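Local coordinates for protein MNMC2 (Aquifex aeolicus, PDB 3VYW) that transfers a methyl group from S-adenosylmethionine to the modified wobble uridine of tRNA, in the pathway to 5-methylaminomethyl-2-thiouridine, without a fused oxidase domain, at residues R176-K180 with D285-K290; V182-D188 with E214-E218; L238-S244 with T255-A261. All coordinates share one frame. Residue numbers count along the deposited sequence, not the author numbering.

Contact 1 of 3, residues R176-K180 with D285-K290; sequences RKRIK and DEKLDK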
loop_
_atom_site.group_PDB
_atom_site.type_symbol
_atom_site.label_atom_id
_atom_site.label_comp_id
_atom_site.label_asym_id
_atom_site.label_seq_id
_atom_site.Cartn_x
_atom_site.Cartn_y
_atom_site.Cartn_z
ATOM N N ARG A 176 -10.096 6.091 -1.430
ATOM C CA ARG A 176 -10.145 7.505 -1.266
ATOM C C ARG A 176 -11.546 7.947 -0.954
ATOM O O ARG A 176 -11.745 8.841 -0.185
ATOM C CB ARG A 176 -9.714 8.163 -2.549
ATOM C CG ARG A 176 -8.238 8.169 -2.808
ATOM C CD ARG A 176 -7.921 8.904 -4.080
ATOM N NE ARG A 176 -8.501 8.230 -5.201
ATOM C CZ ARG A 176 -8.499 8.664 -6.439
ATOM N NH1 ARG A 176 -7.912 9.769 -6.761
ATOM N NH2 ARG A 176 -9.065 7.957 -7.363
ATOM N N LYS A 177 -12.531 7.384 -1.622
ATOM C CA LYS A 177 -13.897 7.617 -1.230
ATOM C C LYS A 177 -14.336 6.966 0.047
ATOM O O LYS A 177 -14.888 7.598 0.896
ATOM C CB LYS A 177 -14.815 7.152 -2.315
ATOM C CG LYS A 177 -15.250 8.260 -3.219
ATOM C CD LYS A 177 -15.669 7.719 -4.553
ATOM C CE LYS A 177 -15.057 8.617 -5.574
ATOM N NZ LYS A 177 -14.019 9.425 -4.884
ATOM N N ARG A 178 -14.112 5.677 0.165
ATOM C CA ARG A 178 -14.598 4.928 1.303
ATOM C C ARG A 178 -14.001 5.309 2.640
ATOM O O ARG A 178 -14.588 5.073 3.647
ATOM C CB ARG A 178 -14.484 3.436 1.092
ATOM C CG ARG A 178 -15.242 2.871 -0.083
ATOM C CD ARG A 178 -16.639 3.415 -0.247
ATOM N NE ARG A 178 -17.542 2.992 0.794
ATOM C CZ ARG A 178 -18.034 1.783 0.913
ATOM N NH1 ARG A 178 -17.734 0.856 0.045
ATOM N NH2 ARG A 178 -18.833 1.503 1.889
ATOM N N ILE A 179 -12.810 5.857 2.650
ATOM C CA ILE A 179 -12.144 6.110 3.897
ATOM C C ILE A 179 -12.816 7.131 4.781
ATOM O O ILE A 179 -12.814 7.011 5.970
ATOM C CB ILE A 179 -10.651 6.358 3.741
ATOM C CG1 ILE A 179 -10.004 6.338 5.107
ATOM C CG2 ILE A 179 -10.392 7.635 2.990
ATOM C CD1 ILE A 179 -8.527 6.531 5.086
ATOM N N LYS A 180 -13.448 8.106 4.175
ATOM C CA LYS A 180 -14.039 9.171 4.920
ATOM C C LYS A 180 -15.091 8.637 5.863
ATOM O O LYS A 180 -15.319 9.209 6.911
ATOM C CB LYS A 180 -14.603 10.236 4.002
ATOM C CG LYS A 180 -13.711 10.596 2.838
ATOM C CD LYS A 180 -13.180 11.998 2.907
ATOM C CE LYS A 180 -12.709 12.414 1.534
ATOM N NZ LYS A 180 -12.410 13.859 1.395
ATOM N N ASP A 285 -2.811 14.373 -4.380
ATOM C CA ASP A 285 -4.130 14.390 -4.863
ATOM C C ASP A 285 -4.880 15.318 -4.023
ATOM O O ASP A 285 -5.593 14.766 -3.191
ATOM C CB ASP A 285 -4.667 12.960 -4.758
ATOM C CG ASP A 285 -5.937 12.644 -5.433
ATOM O OD1 ASP A 285 -6.463 13.620 -6.176
ATOM O OD2 ASP A 285 -6.474 11.544 -5.198
ATOM N N GLU A 286 -5.052 16.635 -4.285
ATOM C CA GLU A 286 -5.688 17.503 -3.211
ATOM C C GLU A 286 -7.145 17.286 -3.064
ATOM O O GLU A 286 -7.654 17.340 -1.975
ATOM C CB GLU A 286 -5.445 18.953 -3.535
ATOM C CG GLU A 286 -4.090 19.434 -3.119
ATOM C CD GLU A 286 -3.426 20.281 -4.167
ATOM O OE1 GLU A 286 -3.942 21.381 -4.422
ATOM O OE2 GLU A 286 -2.390 19.858 -4.732
ATOM N N LYS A 287 -7.841 17.062 -4.151
ATOM C CA LYS A 287 -9.250 16.818 -4.028
ATOM C C LYS A 287 -9.560 15.355 -3.841
ATOM O O LYS A 287 -10.640 15.010 -3.486
ATOM C CB LYS A 287 -10.003 17.394 -5.212
ATOM C CG LYS A 287 -10.070 18.899 -5.232
ATOM C CD LYS A 287 -10.396 19.413 -3.856
ATOM C CE LYS A 287 -9.672 20.703 -3.523
ATOM N NZ LYS A 287 -9.227 20.764 -2.106
ATOM N N LEU A 288 -8.602 14.497 -4.088
ATOM C CA LEU A 288 -8.799 13.093 -3.909
ATOM C C LEU A 288 -9.682 12.525 -4.993
ATOM O O LEU A 288 -10.209 11.473 -4.869
ATOM C CB LEU A 288 -9.363 12.813 -2.527
ATOM C CG LEU A 288 -8.420 12.993 -1.339
ATOM C CD1 LEU A 288 -9.135 13.315 -0.068
ATOM C CD2 LEU A 288 -7.409 11.886 -1.108
ATOM N N ASP A 289 -9.850 13.252 -6.064
ATOM C CA ASP A 289 -10.673 12.800 -7.132
ATOM C C ASP A 289 -9.911 12.614 -8.416
ATOM O O ASP A 289 -10.465 12.281 -9.433
ATOM C CB ASP A 289 -11.771 13.810 -7.348
ATOM C CG ASP A 289 -11.250 15.125 -7.785
ATOM O OD1 ASP A 289 -10.123 15.447 -7.451
ATOM O OD2 ASP A 289 -11.956 15.847 -8.477
ATOM N N LYS A 290 -8.629 12.863 -8.354
ATOM C CA LYS A 290 -7.779 12.816 -9.506
ATOM C C LYS A 290 -7.554 11.436 -10.100
ATOM O O LYS A 290 -7.499 10.463 -9.414
ATOM C CB LYS A 290 -6.466 13.413 -9.119
ATOM C CG LYS A 290 -5.717 14.022 -10.256
ATOM C CD LYS A 290 -4.692 14.979 -9.722
ATOM C CE LYS A 290 -4.296 15.989 -10.764
ATOM N NZ LYS A 290 -4.778 17.339 -10.410
#
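Arg176, close to the start of the short helix 175-178, contributes the largest share of the interface between that helix and the loop leading into helix 292-303. Its CA-to-CB bond points toward the loop, and the side chain delivers one nitrogen to two acceptors: NH1 donates to Asp285 OD2 at 2.8 Å, forming a salt bridge, and to the backbone oxygen Lys290 O, also at 2.8 Å. Both acceptors lie at the edge of the guanidinium, near its plane, where the N-H groups point. Leu288 O instead sits over one face; although only 3.4 Å from Arg176 NH1, its angle is too poor for a hydrogen bond. Asp285 is shared between the two sides, because its other oxygen, OD1, accepts from Lys290 N at 3.2 Å and, weakly, from Leu288 N at 3.1 Å. The same carboxylate thus folds the loop and meets the arginine.

Leu288, at positive phi, supplies the apolar half of the contact. Its CD2 lies 4.2 Å from CG of Arg176, against the aliphatic part of that chain. Lys180, much less covered, reaches over from the exposed side to bring NZ within 3.6 Å of Leu288 CD1. Leu211 of helix 206-213 also packs on Leu288.

Through NH2, Arg176 forms a second salt bridge with Asp174, and its side chain touches Glu202. Since both acidic residues bind S-adenosylmethionine, the arginine, whose side chain is about 5 Å from the cofactor, probably belongs to a second layer behind the pocket of a Rossmann-like methyltransferase, joining it to the loop before helix 292-303.

Contact 2 of 3, residues V182-D188 with E214-E218; sequences VENFKAD and ERIDE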
loop_
_atom_site.group_PDB
_atom_site.type_symbol
_atom_site.label_atom_id
_atom_site.label_comp_id
_atom_site.label_asym_id
_atom_site.label_seq_id
_atom_site.Cartn_x
_atom_site.Cartn_y
_atom_site.Cartn_z
ATOM N N VAL A 182 -14.843 6.084 7.711
ATOM C CA VAL A 182 -14.364 5.446 8.898
ATOM C C VAL A 182 -14.069 6.475 9.938
ATOM O O VAL A 182 -13.221 7.314 9.773
ATOM C CB VAL A 182 -13.117 4.629 8.652
ATOM C CG1 VAL A 182 -12.561 4.152 9.959
ATOM C CG2 VAL A 182 -13.415 3.470 7.742
ATOM N N GLU A 183 -14.823 6.385 11.020
ATOM C CA GLU A 183 -14.772 7.309 12.107
ATOM C C GLU A 183 -14.664 6.489 13.355
ATOM O O GLU A 183 -15.047 5.354 13.385
ATOM C CB GLU A 183 -16.034 8.155 12.109
ATOM C CG GLU A 183 -15.981 9.324 11.139
ATOM C CD GLU A 183 -17.292 9.599 10.431
ATOM O OE1 GLU A 183 -18.338 9.119 10.887
ATOM O OE2 GLU A 183 -17.283 10.308 9.416
ATOM N N ASN A 184 -14.098 7.063 14.388
ATOM C CA ASN A 184 -14.023 6.401 15.658
ATOM C C ASN A 184 -13.192 5.144 15.629
ATOM O O ASN A 184 -13.392 4.238 16.405
ATOM C CB ASN A 184 -15.428 6.110 16.157
ATOM C CG ASN A 184 -16.324 7.331 16.119
ATOM O OD1 ASN A 184 -16.062 8.324 16.777
ATOM N ND2 ASN A 184 -17.387 7.256 15.349
ATOM N N PHE A 185 -12.240 5.099 14.727
ATOM C CA PHE A 185 -11.331 3.985 14.644
ATOM C C PHE A 185 -9.908 4.511 14.708
ATOM O O PHE A 185 -9.509 5.270 13.865
ATOM C CB PHE A 185 -11.587 3.316 13.298
ATOM C CG PHE A 185 -10.970 1.964 13.132
ATOM C CD1 PHE A 185 -11.520 0.876 13.714
ATOM C CD2 PHE A 185 -9.887 1.798 12.335
ATOM C CE1 PHE A 185 -10.982 -0.355 13.545
ATOM C CE2 PHE A 185 -9.334 0.570 12.160
ATOM C CZ PHE A 185 -9.880 -0.512 12.767
ATOM N N LYS A 186 -9.136 4.122 15.700
ATOM C CA LYS A 186 -7.713 4.394 15.659
ATOM C C LYS A 186 -6.944 3.085 15.609
ATOM O O LYS A 186 -6.869 2.371 16.581
ATOM C CB LYS A 186 -7.274 5.183 16.879
ATOM C CG LYS A 186 -7.961 6.509 17.072
ATOM C CD LYS A 186 -7.625 7.467 15.957
ATOM C CE LYS A 186 -7.550 8.891 16.462
ATOM N NZ LYS A 186 -7.968 9.901 15.448
ATOM N N ALA A 187 -6.380 2.783 14.458
ATOM C CA ALA A 187 -5.720 1.517 14.240
ATOM C C ALA A 187 -4.428 1.318 14.976
ATOM O O ALA A 187 -3.659 2.210 15.111
ATOM C CB ALA A 187 -5.512 1.298 12.765
ATOM N N ASP A 188 -4.236 0.130 15.500
ATOM C CA ASP A 188 -2.947 -0.325 15.963
ATOM C C ASP A 188 -1.924 -0.552 14.879
ATOM O O ASP A 188 -0.772 -0.332 15.082
ATOM C CB ASP A 188 -3.098 -1.541 16.840
ATOM C CG ASP A 188 -3.761 -1.216 18.098
ATOM O OD1 ASP A 188 -3.189 -0.457 18.866
ATOM O OD2 ASP A 188 -4.867 -1.686 18.331
ATOM N N GLU A 214 -5.401 10.134 10.336
ATOM C CA GLU A 214 -6.466 10.411 11.231
ATOM C C GLU A 214 -6.934 9.127 11.842
ATOM O O GLU A 214 -7.593 9.112 12.837
ATOM C CB GLU A 214 -7.601 11.083 10.505
ATOM C CG GLU A 214 -7.352 12.513 10.144
ATOM C CD GLU A 214 -8.239 12.959 9.016
ATOM O OE1 GLU A 214 -7.915 13.935 8.323
ATOM O OE2 GLU A 214 -9.277 12.333 8.817
ATOM N N ARG A 215 -6.592 8.032 11.216
ATOM C CA ARG A 215 -7.136 6.768 11.582
ATOM C C ARG A 215 -6.162 5.842 12.231
ATOM O O ARG A 215 -6.395 4.679 12.320
ATOM C CB ARG A 215 -7.783 6.146 10.381
ATOM C CG ARG A 215 -9.262 6.397 10.342
ATOM C CD ARG A 215 -9.804 6.642 8.966
ATOM N NE ARG A 215 -9.863 8.042 8.679
ATOM C CZ ARG A 215 -10.878 8.622 8.097
ATOM N NH1 ARG A 215 -11.920 7.917 7.767
ATOM N NH2 ARG A 215 -10.852 9.901 7.860
ATOM N N ILE A 216 -5.060 6.372 12.699
ATOM C CA ILE A 216 -4.064 5.543 13.322
ATOM C C ILE A 216 -3.776 5.978 14.727
ATOM O O ILE A 216 -3.672 7.142 15.008
ATOM C CB ILE A 216 -2.778 5.459 12.503
ATOM C CG1 ILE A 216 -1.834 4.432 13.091
ATOM C CG2 ILE A 216 -2.100 6.781 12.439
ATOM C CD1 ILE A 216 -0.590 4.219 12.299
ATOM N N ASP A 217 -3.651 5.011 15.611
ATOM C CA ASP A 217 -3.347 5.277 16.977
ATOM C C ASP A 217 -1.978 5.826 16.968
ATOM O O ASP A 217 -1.210 5.467 16.140
ATOM C CB ASP A 217 -3.365 3.989 17.774
ATOM C CG ASP A 217 -3.156 4.217 19.221
ATOM O OD1 ASP A 217 -2.226 3.642 19.796
ATOM O OD2 ASP A 217 -3.934 4.976 19.798
ATOM N N GLU A 218 -1.679 6.679 17.914
ATOM C CA GLU A 218 -0.414 7.372 17.990
ATOM C C GLU A 218 0.723 6.450 18.156
ATOM O O GLU A 218 1.783 6.716 17.699
ATOM C CB GLU A 218 -0.398 8.245 19.203
ATOM C CG GLU A 218 -1.292 9.435 19.139
ATOM C CD GLU A 218 -0.727 10.537 19.953
ATOM O OE1 GLU A 218 -0.230 10.229 21.042
ATOM O OE2 GLU A 218 -0.751 11.688 19.501
#
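Two backbone hydrogen bonds hold these segments together: Ala187 N donates to Arg215 O at 2.9 Å, almost linearly, and Asp217 N donates to Ala187 O at 2.8 Å. Ala187 therefore spends both its amide and its carbonyl on the residues that flank Ile216, which is the pattern of a parallel beta bridge between Ala187 and Ile216. A third bond comes from a side chain, with Lys186 NZ reaching Glu214 O at 2.8 Å beside the turn that follows helix 206-213.

Arg215 has the greatest buried area in the contact. NH2 forms a salt bridge with its sequence neighbour, Glu214 OE2, at 3.1 Å, while the guanidinium lies with one face against Val182 O. The separation from Arg215 NH1 to Val182 O is just 2.5 Å, but the angle is poor for a hydrogen bond, and so short a contact is best read with caution as strained or imprecisely placed; Val182 CB also lies 3.6 Å from NH1. Around the bridge, CB of Lys186 approaches CB of Asp217 at 4.2 Å, and Ile216 CG1 rests 3.5 Å from Ala187 O. Asp188 OD1 and Asp217 OD1 come within 4.3 Å of each other, a closeness of like charges probably eased by the salt bridge from Asp188 to Arg95.

Val182 and Phe185 lean on strand 126-133, and Ala187 touches Leu101 of strand 97-103. The pairing thus lies at the start of strand 187-192, beside the chain that leaves helix 206-213 and enters strand 220-224, and it closes the base of this beta-alpha-beta crossover; pairing passes on to Asp188 and Tyr221.

Contact 3 of 3, residues L238-S244 with T255-A261; sequences LGFKVGS and TVASLKA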
loop_
_atom_site.group_PDB
_atom_site.type_symbol
_atom_site.label_atom_id
_atom_site.label_comp_id
_atom_site.label_asym_id
_atom_site.label_seq_id
_atom_site.Cartn_x
_atom_site.Cartn_y
_atom_site.Cartn_z
ATOM N N LEU A 238 3.903 14.504 7.343
ATOM C CA LEU A 238 2.728 14.306 8.157
ATOM C C LEU A 238 3.074 14.067 9.601
ATOM O O LEU A 238 2.232 14.006 10.433
ATOM C CB LEU A 238 1.912 13.160 7.614
ATOM C CG LEU A 238 1.218 13.403 6.292
ATOM C CD1 LEU A 238 0.570 12.155 5.785
ATOM C CD2 LEU A 238 0.185 14.482 6.424
ATOM N N GLY A 239 4.343 14.016 9.894
ATOM C CA GLY A 239 4.798 13.854 11.240
ATOM C C GLY A 239 5.152 12.501 11.742
ATOM O O GLY A 239 5.419 12.356 12.876
ATOM N N PHE A 240 5.165 11.514 10.885
ATOM C CA PHE A 240 5.598 10.199 11.261
ATOM C C PHE A 240 7.082 10.135 11.430
ATOM O O PHE A 240 7.791 10.893 10.862
ATOM C CB PHE A 240 5.193 9.190 10.213
ATOM C CG PHE A 240 3.741 8.961 10.127
ATOM C CD1 PHE A 240 2.992 9.689 9.281
ATOM C CD2 PHE A 240 3.137 7.995 10.866
ATOM C CE1 PHE A 240 1.662 9.483 9.187
ATOM C CE2 PHE A 240 1.800 7.787 10.785
ATOM C CZ PHE A 240 1.062 8.530 9.936
ATOM N N LYS A 241 7.523 9.194 12.233
ATOM C CA LYS A 241 8.897 8.827 12.351
ATOM C C LYS A 241 9.009 7.731 11.353
ATOM O O LYS A 241 8.189 6.888 11.298
ATOM C CB LYS A 241 9.177 8.264 13.728
ATOM C CG LYS A 241 9.067 9.247 14.870
ATOM C CD LYS A 241 8.806 8.513 16.173
ATOM C CE LYS A 241 9.485 9.204 17.324
ATOM N NZ LYS A 241 10.084 8.281 18.316
ATOM N N VAL A 242 10.017 7.769 10.526
ATOM C CA VAL A 242 10.116 6.845 9.443
ATOM C C VAL A 242 11.350 5.999 9.559
ATOM O O VAL A 242 12.409 6.486 9.748
ATOM C CB VAL A 242 10.108 7.600 8.120
ATOM C CG1 VAL A 242 10.025 6.655 6.963
ATOM C CG2 VAL A 242 8.980 8.582 8.093
ATOM N N GLY A 243 11.176 4.709 9.438
ATOM C CA GLY A 243 12.213 3.749 9.645
ATOM C C GLY A 243 12.143 2.619 8.676
ATOM O O GLY A 243 11.256 2.546 7.878
ATOM N N SER A 244 13.069 1.705 8.789
ATOM C CA SER A 244 13.162 0.612 7.870
ATOM C C SER A 244 13.094 -0.789 8.442
ATOM O O SER A 244 13.601 -1.083 9.475
ATOM C CB SER A 244 14.426 0.746 7.058
ATOM O OG SER A 244 14.258 1.686 6.046
ATOM N N THR A 255 9.179 -0.017 4.956
ATOM C CA THR A 255 9.070 1.164 5.733
ATOM C C THR A 255 8.214 0.941 6.927
ATOM O O THR A 255 7.233 0.291 6.862
ATOM C CB THR A 255 8.573 2.335 4.899
ATOM O OG1 THR A 255 9.575 2.687 3.986
ATOM C CG2 THR A 255 8.392 3.506 5.732
ATOM N N VAL A 256 8.655 1.471 8.045
ATOM C CA VAL A 256 7.919 1.413 9.275
ATOM C C VAL A 256 7.733 2.805 9.787
ATOM O O VAL A 256 8.653 3.550 9.851
ATOM C CB VAL A 256 8.662 0.619 10.316
ATOM C CG1 VAL A 256 7.723 0.167 11.386
ATOM C CG2 VAL A 256 9.333 -0.572 9.694
ATOM N N ALA A 257 6.511 3.161 10.116
ATOM C CA ALA A 257 6.213 4.493 10.561
ATOM C C ALA A 257 5.380 4.528 11.820
ATOM O O ALA A 257 4.576 3.689 12.061
ATOM C CB ALA A 257 5.534 5.265 9.463
ATOM N N SER A 258 5.618 5.509 12.652
ATOM C CA SER A 258 4.741 5.762 13.751
ATOM C C SER A 258 4.783 7.213 14.078
ATOM O O SER A 258 5.782 7.837 13.940
ATOM C CB SER A 258 5.159 4.948 14.946
ATOM O OG SER A 258 4.381 5.284 16.048
ATOM N N LEU A 259 3.669 7.781 14.480
ATOM C CA LEU A 259 3.683 9.119 14.981
ATOM C C LEU A 259 4.457 9.241 16.261
ATOM O O LEU A 259 5.227 10.124 16.422
ATOM C CB LEU A 259 2.274 9.551 15.238
ATOM C CG LEU A 259 1.443 9.631 14.014
ATOM C CD1 LEU A 259 0.008 9.812 14.408
ATOM C CD2 LEU A 259 1.902 10.813 13.217
ATOM N N LYS A 260 4.195 8.363 17.203
ATOM C CA LYS A 260 4.896 8.415 18.462
ATOM C C LYS A 260 5.632 7.185 18.964
ATOM O O LYS A 260 6.362 7.298 19.895
ATOM C CB LYS A 260 3.980 8.930 19.548
ATOM C CG LYS A 260 4.217 10.370 19.887
ATOM C CD LYS A 260 3.340 11.265 19.081
ATOM C CE LYS A 260 3.180 12.592 19.770
ATOM N NZ LYS A 260 3.799 13.717 19.044
ATOM N N ALA A 261 5.439 6.019 18.392
ATOM C CA ALA A 261 6.223 4.865 18.812
ATOM C C ALA A 261 7.597 4.806 18.177
ATOM O O ALA A 261 7.876 5.535 17.282
ATOM C CB ALA A 261 5.468 3.592 18.572
#
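A beta hairpin, strands 241-246 and 253-258, ends the central sheet here, and its order matches that of class I methyltransferases: the antiparallel strand 253-258 is inserted between strand 220-224 and the outermost strand 241-246. Within 241-244 and 255-258 the strand axes approach to 4.4 Å, at 154° between their N-to-C directions. Lys241 with Ser258 and Gly243 with Val256 are the hydrogen-bonded pairs. In the first, Lys241 N to Ser258 O spans 2.8 Å and Ser258 N to Lys241 O 3.2 Å; in the second, Gly243 N to Val256 O and Val256 N to Gly243 O are both 2.8 Å. Between them, the non-hydrogen-bonded pair Val242 and Ala257 adds a CA-H...O contact, from Ala257 CA to Lys241 O at 3.2 Å.

Val242, Ala257 and Thr255 share one face with Ser244. Val242 CG1 meets Thr255 CG2 at 3.8 Å, and helix 229-237 packs against Val242. Just before the strand, a Schellman motif closes that helix at Gly239, whose positive phi would jam a CB against the preceding carbonyl. Phe240 follows, and CD2 of Leu259 sits 3.8 Å from the centroid of its ring, over the face, in a CH-pi contact. At the strand end, Ser258 OG accepts from Ala261 N at 2.7 Å in an ST motif and bonds Gly220 O as well.

The ladder is thus purely backbone-bonded across the strands, while the polar side chains turn elsewhere, Ser244 to Glu270 and Thr255 to Ser226; apolar packing around Phe240 closes the open end of the hairpin, away from its connecting turn.

The three contacts step away from the cofactor. In contact 1, the side chain of Arg176 is about 5 Å from bound S-adenosylmethionine (SAM); in contact 2, the side chain of Val182 is about 12 Å from the bound SAM; contact 3 lies away from the binding site. Contacts 1 and 2, with centres 17 Å apart, meet where Arg215 packs against Ile179. Contacts 2 and 3 have centres 15 Å apart and reach the same sheet, joined by a probable hydrogen bond of 3.0 Å between Glu218 O and Lys260 N. Contacts 1 and 3 do not touch, their nearest atoms being about 11 Å apart, yet the chain loop closed by contact 1 encloses both others.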